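Local coordinates for exosome complex component Rrp42 (Pyrococcus abyssi, PDB 2PO1), which probably serves as a non-catalytic component of the archaeal exosome, an RNA-degrading complex, and helps to shape the Rrp41 active site, at residues C[80-85]-C[134-139]; C[167-172]-C[188-193]; C[62-67]-C[139-144]. All coordinates share one frame; numbering follows the deposited sequence.

Contact 1: residues C[80-85]-C[134-139]; sequences MGVMTT and KIVRVV. With nucleotides of chain A.
Val82 and Val138 both hold CG1 anti to the backbone N (chi1 169° and -178°). The matching torsions lay the two side chains side by side, pointing the same way, with Val82 CG1 3.8 Å from Val138 CG1. Val136 is turned differently. Its CG2 stands between its own backbone N and carbonyl carbon and rests 3.6 Å from Gly81 CA. The Val136 and Val82 side chains cross at about a right angle. A CB on Gly81 would run into Arg137 O, so the missing side chain lets the two backbones close up here.

The strands run parallel, with 8° between their directions. Val82 bonds through both of its backbone groups: Val82 N donates to Arg137 O at 2.8 Å, and Val82 O accepts from Val139 N at 2.7 Å. Thr84 N adds a third bond, to Val139 O at 2.9 Å. Strand 82-89 is, within this chain, an outer strand of the mixed sheet in this RNase PH-type domain, and bound RNA lies against it.

Met83 O takes a weak hydrogen bond from O2' of A7 of chain A, at 3.5 Å, and a second hydrogen bond from Arg118. Thr84 OG1 lies 3.5 Å from C4' of the same A7. Both Met83 O and Thr84 OG1 meet the sugar of A7, not its base. Contacts of this kind would probably read the ribose, though only weakly.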
ATOM      1  N   MET C  80      14.262  27.695   0.256  1.00 36.79           N
ATOM      2  CA  MET C  80      13.312  27.503   1.332  1.00 35.39           C
ATOM      3  C   MET C  80      13.574  26.220   2.053  1.00 31.19           C
ATOM      4  O   MET C  80      13.870  25.205   1.448  1.00 30.08           O
ATOM      5  CB  MET C  80      11.911  27.531   0.771  1.00 34.51           C
ATOM      6  CG  MET C  80      11.377  28.934   0.547  1.00 38.42           C
ATOM      7  SD  MET C  80       9.988  28.791  -0.614  1.00 43.18           S
ATOM      8  CE  MET C  80       8.824  27.699   0.167  1.00 40.99           C
ATOM      9  N   GLY C  81      13.526  26.284   3.368  1.00 28.47           N
ATOM     10  CA  GLY C  81      13.537  25.082   4.140  1.00 26.90           C
ATOM     11  C   GLY C  81      12.240  24.322   3.904  1.00 24.84           C
ATOM     12  O   GLY C  81      11.388  24.721   3.094  1.00 25.46           O
ATOM     13  N   VAL C  82      12.103  23.203   4.583  1.00 24.07           N
ATOM     14  CA  VAL C  82      11.001  22.306   4.302  1.00 22.13           C
ATOM     15  C   VAL C  82      10.132  22.197   5.528  1.00 21.75           C
ATOM     16  O   VAL C  82      10.613  22.070   6.690  1.00 20.57           O
ATOM     17  CB  VAL C  82      11.471  20.878   3.753  1.00 22.57           C
ATOM     18  CG1 VAL C  82      10.292  19.878   3.726  1.00 21.79           C
ATOM     19  CG2 VAL C  82      12.066  20.992   2.386  1.00 23.28           C
ATOM     20  N   MET C  83       8.825  22.263   5.290  1.00 19.91           N
ATOM     21  CA  MET C  83       7.929  21.975   6.371  1.00 20.59           C
ATOM     22  C   MET C  83       6.876  21.004   5.896  1.00 19.90           C
ATOM     23  O   MET C  83       6.252  21.144   4.801  1.00 20.78           O
ATOM     24  CB  MET C  83       7.291  23.282   6.872  1.00 20.22           C
ATOM     25  CG  MET C  83       6.380  23.104   8.079  1.00 20.54           C
ATOM     26  SD  MET C  83       5.463  24.663   8.295  1.00 21.12           S
ATOM     27  CE  MET C  83       3.892  24.273   7.530  1.00 23.34           C
ATOM     28  N   THR C  84       6.595  20.043   6.750  1.00 20.08           N
ATOM     29  CA  THR C  84       5.613  19.066   6.431  1.00 19.42           C
ATOM     30  C   THR C  84       4.780  18.717   7.656  1.00 18.82           C
ATOM     31  O   THR C  84       5.300  18.624   8.773  1.00 18.33           O
ATOM     32  CB  THR C  84       6.315  17.814   5.766  1.00 19.80           C
ATOM     33  OG1 THR C  84       5.314  16.901   5.374  1.00 26.01           O
ATOM     34  CG2 THR C  84       7.222  17.140   6.730  1.00 23.52           C
ATOM     35  N   THR C  85       3.466  18.593   7.444  1.00 16.19           N
ATOM     36  CA  THR C  85       2.508  18.422   8.508  1.00 15.37           C
ATOM     37  C   THR C  85       1.782  17.151   8.313  1.00 15.55           C
ATOM     38  O   THR C  85       1.302  16.849   7.192  1.00 14.48           O
ATOM     39  CB  THR C  85       1.537  19.625   8.468  1.00 17.16           C
ATOM     40  OG1 THR C  85       2.327  20.808   8.449  1.00 17.70           O
ATOM     41  CG2 THR C  85       0.628  19.659   9.671  1.00 16.98           C
ATOM     42  N   LYS C 134      20.660  23.031  -1.698  1.00 38.92           N
ATOM     43  CA  LYS C 134      21.350  21.792  -1.322  1.00 38.43           C
ATOM     44  C   LYS C 134      21.078  21.303   0.091  1.00 36.35           C
ATOM     45  O   LYS C 134      20.963  20.109   0.314  1.00 36.33           O
ATOM     46  CB  LYS C 134      22.865  21.962  -1.501  1.00 41.40           C
ATOM     47  CG  LYS C 134      23.263  22.459  -2.889  1.00 45.91           C
ATOM     48  CD  LYS C 134      23.907  21.349  -3.743  1.00 55.02           C
ATOM     49  CE  LYS C 134      22.894  20.429  -4.482  1.00 56.24           C
ATOM     50  NZ  LYS C 134      23.619  19.683  -5.587  1.00 59.34           N
ATOM     51  N   ILE C 135      21.029  22.207   1.065  1.00 33.77           N
ATOM     52  CA  ILE C 135      20.892  21.783   2.444  1.00 31.69           C
ATOM     53  C   ILE C 135      20.072  22.789   3.173  1.00 29.77           C
ATOM     54  O   ILE C 135      20.516  23.904   3.398  1.00 28.78           O
ATOM     55  CB  ILE C 135      22.235  21.645   3.199  1.00 32.85           C
ATOM     56  CG1 ILE C 135      23.113  20.558   2.567  1.00 34.10           C
ATOM     57  CG2 ILE C 135      21.957  21.389   4.720  1.00 31.66           C
ATOM     58  CD1 ILE C 135      24.525  20.664   2.902  1.00 38.17           C
ATOM     59  N   VAL C 136      18.866  22.370   3.544  1.00 27.99           N
ATOM     60  CA  VAL C 136      17.960  23.190   4.289  1.00 26.53           C
ATOM     61  C   VAL C 136      17.475  22.415   5.522  1.00 26.02           C
ATOM     62  O   VAL C 136      17.627  21.178   5.632  1.00 25.61           O
ATOM     63  CB  VAL C 136      16.788  23.678   3.409  1.00 26.29           C
ATOM     64  CG1 VAL C 136      17.329  24.303   2.153  1.00 26.75           C
ATOM     65  CG2 VAL C 136      15.871  22.535   3.043  1.00 24.97           C
ATOM     66  N   ARG C 137      16.955  23.159   6.476  1.00 25.90           N
ATOM     67  CA  ARG C 137      16.268  22.550   7.567  1.00 25.99           C
ATOM     68  C   ARG C 137      14.945  21.981   7.073  1.00 23.89           C
ATOM     69  O   ARG C 137      14.227  22.611   6.266  1.00 22.16           O
ATOM     70  CB  ARG C 137      16.046  23.533   8.722  1.00 26.89           C
ATOM     71  CG  ARG C 137      16.466  22.836  10.000  1.00 31.21           C
ATOM     72  CD  ARG C 137      16.310  23.702  11.160  1.00 34.99           C
ATOM     73  NE  ARG C 137      17.480  24.533  11.450  1.00 36.89           N
ATOM     74  CZ  ARG C 137      18.561  24.111  12.081  1.00 34.86           C
ATOM     75  NH1 ARG C 137      19.516  24.975  12.356  1.00 39.31           N
ATOM     76  NH2 ARG C 137      18.697  22.833  12.426  1.00 35.93           N
ATOM     77  N   VAL C 138      14.674  20.775   7.545  1.00 23.33           N
ATOM     78  CA  VAL C 138      13.436  20.064   7.266  1.00 23.04           C
ATOM     79  C   VAL C 138      12.707  19.933   8.583  1.00 22.73           C
ATOM     80  O   VAL C 138      13.241  19.392   9.552  1.00 24.17           O
ATOM     81  CB  VAL C 138      13.749  18.716   6.605  1.00 22.76           C
ATOM     82  CG1 VAL C 138      12.441  17.973   6.268  1.00 24.17           C
ATOM     83  CG2 VAL C 138      14.506  18.991   5.368  1.00 23.37           C
ATOM     84  N   VAL C 139      11.499  20.473   8.619  1.00 21.08           N
ATOM     85  CA  VAL C 139      10.720  20.504   9.845  1.00 20.87           C
ATOM     86  C   VAL C 139       9.473  19.658   9.680  1.00 19.02           C
ATOM     87  O   VAL C 139       8.613  19.952   8.819  1.00 20.07           O
ATOM     88  CB  VAL C 139      10.342  21.977  10.226  1.00 19.95           C
ATOM     89  CG1 VAL C 139       9.432  22.001  11.459  1.00 21.11           C
ATOM     90  CG2 VAL C 139      11.601  22.770  10.512  1.00 20.49           C
TER
ATOM     91  P     A A   7       5.085  13.591   0.637  1.00 88.91           P
ATOM     92  OP1   A A   7       4.328  12.457   1.242  1.00 87.52           O
ATOM     93  OP2   A A   7       5.747  13.432  -0.690  1.00 91.13           O
ATOM     94  O5'   A A   7       4.028  14.818   0.673  1.00 78.78           O
ATOM     95  C5'   A A   7       3.705  15.427   1.966  1.00 68.13           C
ATOM     96  C4'   A A   7       4.046  16.915   2.122  1.00 62.79           C
ATOM     97  O4'   A A   7       5.439  17.263   1.839  1.00 64.10           O
ATOM     98  C3'   A A   7       3.252  17.860   1.211  1.00 57.15           C
ATOM     99  O3'   A A   7       1.945  18.020   1.704  1.00 49.72           O
ATOM    100  C2'   A A   7       4.074  19.141   1.369  1.00 59.25           C
ATOM    101  O2'   A A   7       3.909  19.777   2.621  1.00 58.66           O
ATOM    102  C1'   A A   7       5.483  18.562   1.239  1.00 63.39           C
ATOM    103  N9    A A   7       5.954  18.537  -0.165  1.00 64.26           N
ATOM    104  C8    A A   7       6.147  17.438  -0.967  1.00 63.62           C
ATOM    105  N7    A A   7       6.575  17.716  -2.174  1.00 66.19           N
ATOM    106  C5    A A   7       6.669  19.102  -2.186  1.00 67.82           C
ATOM    107  C6    A A   7       7.087  20.025  -3.175  1.00 71.11           C
ATOM    108  N6    A A   7       7.487  19.658  -4.393  1.00 73.99           N
ATOM    109  N1    A A   7       7.070  21.346  -2.873  1.00 72.78           N
ATOM    110  C2    A A   7       6.675  21.719  -1.640  1.00 71.42           C
ATOM    111  N3    A A   7       6.272  20.948  -0.617  1.00 69.14           N
ATOM    112  C4    A A   7       6.286  19.630  -0.956  1.00 66.96           C
TER

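Contact 2: residues C[167-172]-C[188-193]; sequences ARVPKV and EPLPVE
The Arg168 guanidinium lies over the peptide link between Glu188 and Pro189. On that face Glu188 C sits over the centre of the group, 4.0 Å above its plane, and Pro189 N is offset toward the rim. Arg168 NH2 is near Glu188 CA, and Arg168 NH1 rests against CG and CD of the Pro189 ring. Arg168 NE is hydrogen-bonded to Thr187 OG1, which helps to fix the rotation of the flat group.

The Glu188 carboxylate is a second flat group of the contact. Glu188 OE2 uses its anti lone pair to accept from Lys171 NZ at 2.8 Å, in a salt bridge. Glu188 CG stands between the backbone N and the carbonyl carbon (chi1 44°), 3.6 Å from Val169 O. Glu188 OE1 has a long, weak ion pair with Arg137. An alanine in place of Glu188 would probably leave the Lys171 ammonium without its mate and Arg137 without this weak pairing.

Strand 168-174 is the middle strand of a three-stranded antiparallel sheet, between 181-184 and 186-189. Val169 and Glu188 form a hydrogen-bonded pair in it. Val169 N donates to Glu188 O at 2.9 Å, and the bond is nearly straight (170°). Glu188 N donates back to Val169 O at 2.8 Å.

Between Ala167 and Leu190 a water bridges the backbones. It donates to Ala167 O at 2.7 Å and accepts from Leu190 N at 2.6 Å. The Leu190 side chain spreads its two methyls across the apolar side: Leu190 CD1 meets Val169 CG1, and Leu190 CD2 meets Ala167 CB at 3.6 Å. Leu190 also packs on Leu164 of helix 152-166. Pro191 then turns the chain as the centre of an inverse gamma turn.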
ATOM      1  N   ALA C 167      10.156  25.045  19.738  1.00 23.45           N
ATOM      2  CA  ALA C 167      11.157  24.240  19.120  1.00 23.56           C
ATOM      3  C   ALA C 167      12.468  24.934  19.292  1.00 24.46           C
ATOM      4  O   ALA C 167      12.552  26.173  19.235  1.00 24.08           O
ATOM      5  CB  ALA C 167      10.841  24.032  17.665  1.00 22.78           C
ATOM      6  N   ARG C 168      13.447  24.116  19.631  1.00 24.64           N
ATOM      7  CA  ARG C 168      14.841  24.513  19.655  1.00 26.64           C
ATOM      8  C   ARG C 168      15.546  23.457  18.835  1.00 27.42           C
ATOM      9  O   ARG C 168      15.430  22.269  19.103  1.00 26.64           O
ATOM     10  CB  ARG C 168      15.394  24.589  21.074  1.00 28.12           C
ATOM     11  CG  ARG C 168      14.844  25.783  21.815  1.00 26.74           C
ATOM     12  CD  ARG C 168      15.669  26.234  22.949  1.00 33.13           C
ATOM     13  NE  ARG C 168      16.971  26.816  22.535  1.00 36.83           N
ATOM     14  CZ  ARG C 168      17.217  28.108  22.280  1.00 39.26           C
ATOM     15  NH1 ARG C 168      16.257  29.043  22.337  1.00 37.87           N
ATOM     16  NH2 ARG C 168      18.448  28.460  21.914  1.00 38.74           N
ATOM     17  N   VAL C 169      16.281  23.925  17.843  1.00 29.50           N
ATOM     18  CA  VAL C 169      16.887  23.094  16.835  1.00 29.56           C
ATOM     19  C   VAL C 169      18.391  23.371  16.890  1.00 31.30           C
ATOM     20  O   VAL C 169      18.794  24.464  17.306  1.00 33.14           O
ATOM     21  CB  VAL C 169      16.265  23.409  15.439  1.00 29.17           C
ATOM     22  CG1 VAL C 169      14.749  23.046  15.440  1.00 27.88           C
ATOM     23  CG2 VAL C 169      16.458  24.877  15.080  1.00 29.04           C
ATOM     24  N   PRO C 170      19.220  22.370  16.522  1.00 31.76           N
ATOM     25  CA  PRO C 170      20.681  22.524  16.528  1.00 33.31           C
ATOM     26  C   PRO C 170      21.077  23.701  15.651  1.00 33.54           C
ATOM     27  O   PRO C 170      20.579  23.811  14.520  1.00 31.69           O
ATOM     28  CB  PRO C 170      21.192  21.230  15.893  1.00 33.03           C
ATOM     29  CG  PRO C 170      20.054  20.245  16.029  1.00 32.54           C
ATOM     30  CD  PRO C 170      18.790  21.032  16.060  1.00 30.46           C
ATOM     31  N   LYS C 171      21.913  24.596  16.192  1.00 34.66           N
ATOM     32  CA  LYS C 171      22.572  25.603  15.374  1.00 36.22           C
ATOM     33  C   LYS C 171      23.391  24.858  14.325  1.00 36.99           C
ATOM     34  O   LYS C 171      24.068  23.867  14.612  1.00 36.07           O
ATOM     35  CB  LYS C 171      23.522  26.474  16.193  1.00 37.36           C
ATOM     36  CG  LYS C 171      22.848  27.539  17.017  1.00 38.54           C
ATOM     37  CD  LYS C 171      23.672  28.790  17.060  1.00 42.12           C
ATOM     38  CE  LYS C 171      22.939  29.990  17.673  1.00 42.88           C
ATOM     39  NZ  LYS C 171      21.750  30.469  16.896  1.00 46.48           N
ATOM     40  N   VAL C 172      23.332  25.350  13.107  1.00 38.19           N
ATOM     41  CA  VAL C 172      23.983  24.658  12.015  1.00 40.76           C
ATOM     42  C   VAL C 172      24.880  25.686  11.345  1.00 43.01           C
ATOM     43  O   VAL C 172      24.477  26.818  11.119  1.00 43.54           O
ATOM     44  CB  VAL C 172      22.927  24.020  11.066  1.00 39.01           C
ATOM     45  CG1 VAL C 172      23.490  23.743   9.709  1.00 41.56           C
ATOM     46  CG2 VAL C 172      22.428  22.732  11.663  1.00 38.23           C
ATOM     47  N   GLU C 188      18.774  26.874  18.733  1.00 32.90           N
ATOM     48  CA  GLU C 188      18.214  28.189  18.515  1.00 32.84           C
ATOM     49  C   GLU C 188      16.790  27.945  18.217  1.00 29.86           C
ATOM     50  O   GLU C 188      16.428  26.830  17.843  1.00 29.03           O
ATOM     51  CB  GLU C 188      18.886  28.827  17.300  1.00 33.71           C
ATOM     52  CG  GLU C 188      19.000  27.833  16.176  1.00 33.03           C
ATOM     53  CD  GLU C 188      19.431  28.420  14.878  1.00 36.31           C
ATOM     54  OE1 GLU C 188      18.940  27.918  13.875  1.00 38.49           O
ATOM     55  OE2 GLU C 188      20.268  29.341  14.840  1.00 37.25           O
ATOM     56  N   PRO C 189      15.952  28.977  18.330  1.00 29.57           N
ATOM     57  CA  PRO C 189      14.573  28.717  17.922  1.00 27.59           C
ATOM     58  C   PRO C 189      14.463  28.568  16.419  1.00 25.76           C
ATOM     59  O   PRO C 189      15.421  28.852  15.689  1.00 26.81           O
ATOM     60  CB  PRO C 189      13.839  29.993  18.302  1.00 28.24           C
ATOM     61  CG  PRO C 189      14.803  30.731  19.247  1.00 30.07           C
ATOM     62  CD  PRO C 189      16.151  30.349  18.821  1.00 31.60           C
ATOM     63  N   LEU C 190      13.287  28.187  15.972  1.00 23.03           N
ATOM     64  CA  LEU C 190      13.012  28.060  14.540  1.00 22.86           C
ATOM     65  C   LEU C 190      12.593  29.477  14.142  1.00 23.49           C
ATOM     66  O   LEU C 190      12.309  30.285  15.026  1.00 22.91           O
ATOM     67  CB  LEU C 190      11.885  27.051  14.367  1.00 19.80           C
ATOM     68  CG  LEU C 190      11.925  25.785  13.493  1.00 21.69           C
ATOM     69  CD1 LEU C 190      13.242  25.334  12.984  1.00 15.53           C
ATOM     70  CD2 LEU C 190      11.033  24.642  14.125  1.00 19.21           C
ATOM     71  N   PRO C 191      12.661  29.833  12.844  1.00 24.22           N
ATOM     72  CA  PRO C 191      12.260  31.230  12.642  1.00 25.69           C
ATOM     73  C   PRO C 191      10.742  31.351  12.630  1.00 25.30           C
ATOM     74  O   PRO C 191      10.138  31.377  11.559  1.00 24.86           O
ATOM     75  CB  PRO C 191      12.898  31.579  11.293  1.00 26.28           C
ATOM     76  CG  PRO C 191      12.997  30.252  10.566  1.00 24.88           C
ATOM     77  CD  PRO C 191      13.148  29.188  11.603  1.00 23.68           C
ATOM     78  N   VAL C 192      10.134  31.371  13.822  1.00 24.67           N
ATOM     79  CA  VAL C 192       8.692  31.466  13.927  1.00 25.08           C
ATOM     80  C   VAL C 192       8.331  32.939  14.074  1.00 27.04           C
ATOM     81  O   VAL C 192       8.694  33.609  15.053  1.00 27.36           O
ATOM     82  CB  VAL C 192       8.092  30.671  15.109  1.00 23.83           C
ATOM     83  CG1 VAL C 192       6.577  30.695  15.023  1.00 23.35           C
ATOM     84  CG2 VAL C 192       8.584  29.218  15.125  1.00 24.60           C
ATOM     85  N   GLU C 193       7.602  33.447  13.101  1.00 27.55           N
ATOM     86  CA  GLU C 193       7.391  34.875  13.036  1.00 28.72           C
ATOM     87  C   GLU C 193       5.971  35.327  13.192  1.00 30.05           C
ATOM     88  O   GLU C 193       5.720  36.482  13.465  1.00 31.96           O
ATOM     89  CB  GLU C 193       7.947  35.344  11.737  1.00 30.40           C
ATOM     90  CG  GLU C 193       9.362  34.920  11.670  1.00 32.12           C
ATOM     91  CD  GLU C 193      10.075  35.462  10.489  1.00 33.29           C
ATOM     92  OE1 GLU C 193       9.391  35.882   9.544  1.00 34.21           O
ATOM     93  OE2 GLU C 193      11.319  35.446  10.513  1.00 35.26           O
TER
HETATM   94  O   HOH W   1      11.280  27.820  17.570  1.00 19.65           O

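Contact 3: residues C[62-67]-C[139-144]; sequences VLVGIK and VFIDVH
Ile66 packs against Val139 and Ile141 on the neighbouring strand. Its CB is 4.2 Å from Phe140 O, beside the backbone. The CG2 branch points to one neighbour, with Ile66 CG2 3.7 Å from Val139 CG1. The CG1 branch leaves CB in a different direction. The chi2 torsion of -65° bends CD1 round, so that Ile66 CD1 reaches Ile141 CG1 at 3.9 Å. The Ile66 and Ile141 side chains lie side by side, pointing the same way. Val64 continues the row: Val64 CG1 touches Ile141 CG2 at 3.6 Å, and Val64 CG2 touches Val143 CG2.

The strands are antiparallel, joined by six backbone hydrogen bonds. Leu63 with His144, Gly65 with Asp142 and Lys67 with Phe140 are the hydrogen-bonded pairs, each with two bonds. The longest of the six is Lys67 N to Phe140 O at 3.1 Å. Lys67 O also lies in the plane of the Phe140 ring, at its edge, 3.4 Å from Phe140 CD1.

The face bearing Leu63, Lys67, Asp142 and His144 meets another protein chain. Asp142 OD2 pairs with a basic side chain of that other chain, His144 NE2 bonds an acidic one, and Lys67 NZ is hydrogen-bonded to its backbone atoms. The opposite face is apolar: Val62 and Val64 touch Ala159 of helix 152-166, and Val143 touches Ile156. Within the sheet, strand 51-57 flanks 60-71, and strand 82-89 flanks 135-147.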
ATOM      1  N   VAL C  62      -4.381  16.902  22.021  1.00 19.14           N
ATOM      2  CA  VAL C  62      -3.552  16.549  20.914  1.00 17.32           C
ATOM      3  C   VAL C  62      -2.103  16.880  21.246  1.00 17.27           C
ATOM      4  O   VAL C  62      -1.830  17.860  21.927  1.00 17.09           O
ATOM      5  CB  VAL C  62      -4.007  17.227  19.618  1.00 18.19           C
ATOM      6  CG1 VAL C  62      -5.472  17.593  19.629  1.00 19.01           C
ATOM      7  CG2 VAL C  62      -3.156  18.314  19.292  1.00 20.57           C
ATOM      8  N   LEU C  63      -1.189  16.004  20.858  1.00 16.58           N
ATOM      9  CA  LEU C  63       0.224  16.241  21.072  1.00 15.65           C
ATOM     10  C   LEU C  63       0.809  16.521  19.756  1.00 17.20           C
ATOM     11  O   LEU C  63       0.605  15.723  18.784  1.00 17.16           O
ATOM     12  CB  LEU C  63       0.887  14.921  21.437  1.00 18.00           C
ATOM     13  CG  LEU C  63       1.916  14.823  22.535  1.00 18.37           C
ATOM     14  CD1 LEU C  63       2.663  13.429  22.519  1.00 16.40           C
ATOM     15  CD2 LEU C  63       2.834  16.101  22.754  1.00 20.95           C
ATOM     16  N   VAL C  64       1.653  17.537  19.698  1.00 17.46           N
ATOM     17  CA  VAL C  64       2.408  17.757  18.477  1.00 17.23           C
ATOM     18  C   VAL C  64       3.850  17.744  18.813  1.00 17.91           C
ATOM     19  O   VAL C  64       4.292  18.311  19.849  1.00 18.79           O
ATOM     20  CB  VAL C  64       2.051  19.146  17.815  1.00 18.34           C
ATOM     21  CG1 VAL C  64       3.017  19.492  16.643  1.00 15.86           C
ATOM     22  CG2 VAL C  64       0.694  19.073  17.356  1.00 11.79           C
ATOM     23  N   GLY C  65       4.600  17.044  17.981  1.00 17.97           N
ATOM     24  CA  GLY C  65       6.057  16.999  18.149  1.00 18.08           C
ATOM     25  C   GLY C  65       6.661  17.642  16.920  1.00 19.51           C
ATOM     26  O   GLY C  65       6.116  17.499  15.819  1.00 18.75           O
ATOM     27  N   ILE C  66       7.750  18.400  17.111  1.00 20.32           N
ATOM     28  CA  ILE C  66       8.497  18.981  16.002  1.00 20.28           C
ATOM     29  C   ILE C  66       9.796  18.281  15.963  1.00 21.05           C
ATOM     30  O   ILE C  66      10.465  18.172  16.974  1.00 21.92           O
ATOM     31  CB  ILE C  66       8.768  20.504  16.201  1.00 21.15           C
ATOM     32  CG1 ILE C  66       7.455  21.274  16.416  1.00 20.20           C
ATOM     33  CG2 ILE C  66       9.598  21.043  15.059  1.00 22.14           C
ATOM     34  CD1 ILE C  66       6.470  21.312  15.256  1.00 15.90           C
ATOM     35  N   LYS C  67      10.117  17.688  14.825  1.00 20.00           N
ATOM     36  CA  LYS C  67      11.446  17.134  14.659  1.00 21.75           C
ATOM     37  C   LYS C  67      11.992  17.737  13.424  1.00 21.34           C
ATOM     38  O   LYS C  67      11.283  17.806  12.428  1.00 20.12           O
ATOM     39  CB  LYS C  67      11.393  15.634  14.370  1.00 20.66           C
ATOM     40  CG  LYS C  67      10.675  14.818  15.356  1.00 22.76           C
ATOM     41  CD  LYS C  67      11.549  14.651  16.530  1.00 20.50           C
ATOM     42  CE  LYS C  67      12.489  13.501  16.211  1.00 23.93           C
ATOM     43  NZ  LYS C  67      13.380  13.418  17.345  1.00 24.28           N
ATOM     44  N   VAL C 139      11.499  20.473   8.619  1.00 21.08           N
ATOM     45  CA  VAL C 139      10.720  20.504   9.845  1.00 20.87           C
ATOM     46  C   VAL C 139       9.473  19.658   9.680  1.00 19.02           C
ATOM     47  O   VAL C 139       8.613  19.952   8.819  1.00 20.07           O
ATOM     48  CB  VAL C 139      10.342  21.977  10.226  1.00 19.95           C
ATOM     49  CG1 VAL C 139       9.432  22.001  11.459  1.00 21.11           C
ATOM     50  CG2 VAL C 139      11.601  22.770  10.512  1.00 20.49           C
ATOM     51  N   PHE C 140       9.415  18.591  10.457  1.00 18.13           N
ATOM     52  CA  PHE C 140       8.229  17.741  10.565  1.00 17.15           C
ATOM     53  C   PHE C 140       7.321  18.161  11.730  1.00 17.23           C
ATOM     54  O   PHE C 140       7.723  18.164  12.915  1.00 19.01           O
ATOM     55  CB  PHE C 140       8.629  16.258  10.746  1.00 17.46           C
ATOM     56  CG  PHE C 140       9.443  15.718   9.654  1.00 18.83           C
ATOM     57  CD1 PHE C 140      10.822  15.818   9.691  1.00 21.45           C
ATOM     58  CD2 PHE C 140       8.846  15.074   8.572  1.00 19.70           C
ATOM     59  CE1 PHE C 140      11.594  15.280   8.643  1.00 24.85           C
ATOM     60  CE2 PHE C 140       9.628  14.547   7.524  1.00 22.00           C
ATOM     61  CZ  PHE C 140      10.982  14.641   7.574  1.00 18.22           C
ATOM     62  N   ILE C 141       6.103  18.535  11.380  1.00 14.93           N
ATOM     63  CA  ILE C 141       5.108  18.839  12.344  1.00 16.52           C
ATOM     64  C   ILE C 141       4.290  17.556  12.438  1.00 15.32           C
ATOM     65  O   ILE C 141       3.572  17.197  11.504  1.00 14.87           O
ATOM     66  CB  ILE C 141       4.215  19.984  11.953  1.00 15.72           C
ATOM     67  CG1 ILE C 141       5.060  21.203  11.607  1.00 15.56           C
ATOM     68  CG2 ILE C 141       3.215  20.228  13.081  1.00 16.38           C
ATOM     69  CD1 ILE C 141       4.242  22.393  11.222  1.00 12.86           C
ATOM     70  N   ASP C 142       4.498  16.819  13.523  1.00 14.66           N
ATOM     71  CA  ASP C 142       3.851  15.521  13.619  1.00 14.30           C
ATOM     72  C   ASP C 142       2.789  15.641  14.705  1.00 14.31           C
ATOM     73  O   ASP C 142       3.084  15.958  15.901  1.00 15.54           O
ATOM     74  CB  ASP C 142       4.838  14.395  13.876  1.00 16.75           C
ATOM     75  CG  ASP C 142       5.591  14.016  12.662  1.00 15.17           C
ATOM     76  OD1 ASP C 142       6.839  14.116  12.700  1.00 17.18           O
ATOM     77  OD2 ASP C 142       4.965  13.704  11.618  1.00 17.24           O
ATOM     78  N   VAL C 143       1.551  15.427  14.287  1.00 14.00           N
ATOM     79  CA  VAL C 143       0.403  15.718  15.153  1.00 14.08           C
ATOM     80  C   VAL C 143      -0.141  14.362  15.495  1.00 14.43           C
ATOM     81  O   VAL C 143      -0.521  13.586  14.576  1.00 12.86           O
ATOM     82  CB  VAL C 143      -0.737  16.442  14.464  1.00 15.00           C
ATOM     83  CG1 VAL C 143      -1.915  16.590  15.478  1.00 13.05           C
ATOM     84  CG2 VAL C 143      -0.277  17.808  13.849  1.00 11.34           C
ATOM     85  N   HIS C 144      -0.110  14.066  16.796  1.00 14.03           N
ATOM     86  CA  HIS C 144      -0.631  12.869  17.344  1.00 14.53           C
ATOM     87  C   HIS C 144      -1.898  13.216  18.133  1.00 16.99           C
ATOM     88  O   HIS C 144      -1.831  13.748  19.285  1.00 16.12           O
ATOM     89  CB  HIS C 144       0.419  12.269  18.281  1.00 14.38           C
ATOM     90  CG  HIS C 144       0.651  10.820  18.062  1.00 13.79           C
ATOM     91  ND1 HIS C 144       1.072  10.320  16.854  1.00 15.89           N
ATOM     92  CD2 HIS C 144       0.616   9.765  18.915  1.00 14.27           C
ATOM     93  CE1 HIS C 144       1.200   9.010  16.946  1.00 17.88           C
ATOM     94  NE2 HIS C 144       0.981   8.660  18.199  1.00 17.87           N
TER

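Overall arrangement
Contacts 1 and 3 lie on the two edges of strand 135-147 and share Val139. Their centres are about 14 Å apart. Thr84 O carries the pairing from contact 1 into contact 3, with a probable hydrogen bond from Ile141 N at 2.7 Å. Arg137 of contact 1 reaches contact 2, where Arg137 NH1 probably bonds Pro170 O at 2.7 Å. Leu190 of contact 2 packs on Val139 and Ile66. The RNA touches contact 1 and comes within about 4 Å of the nearest atom of contact 3. Contact 2 stays about 14 Å from it, nearest atom to nearest atom.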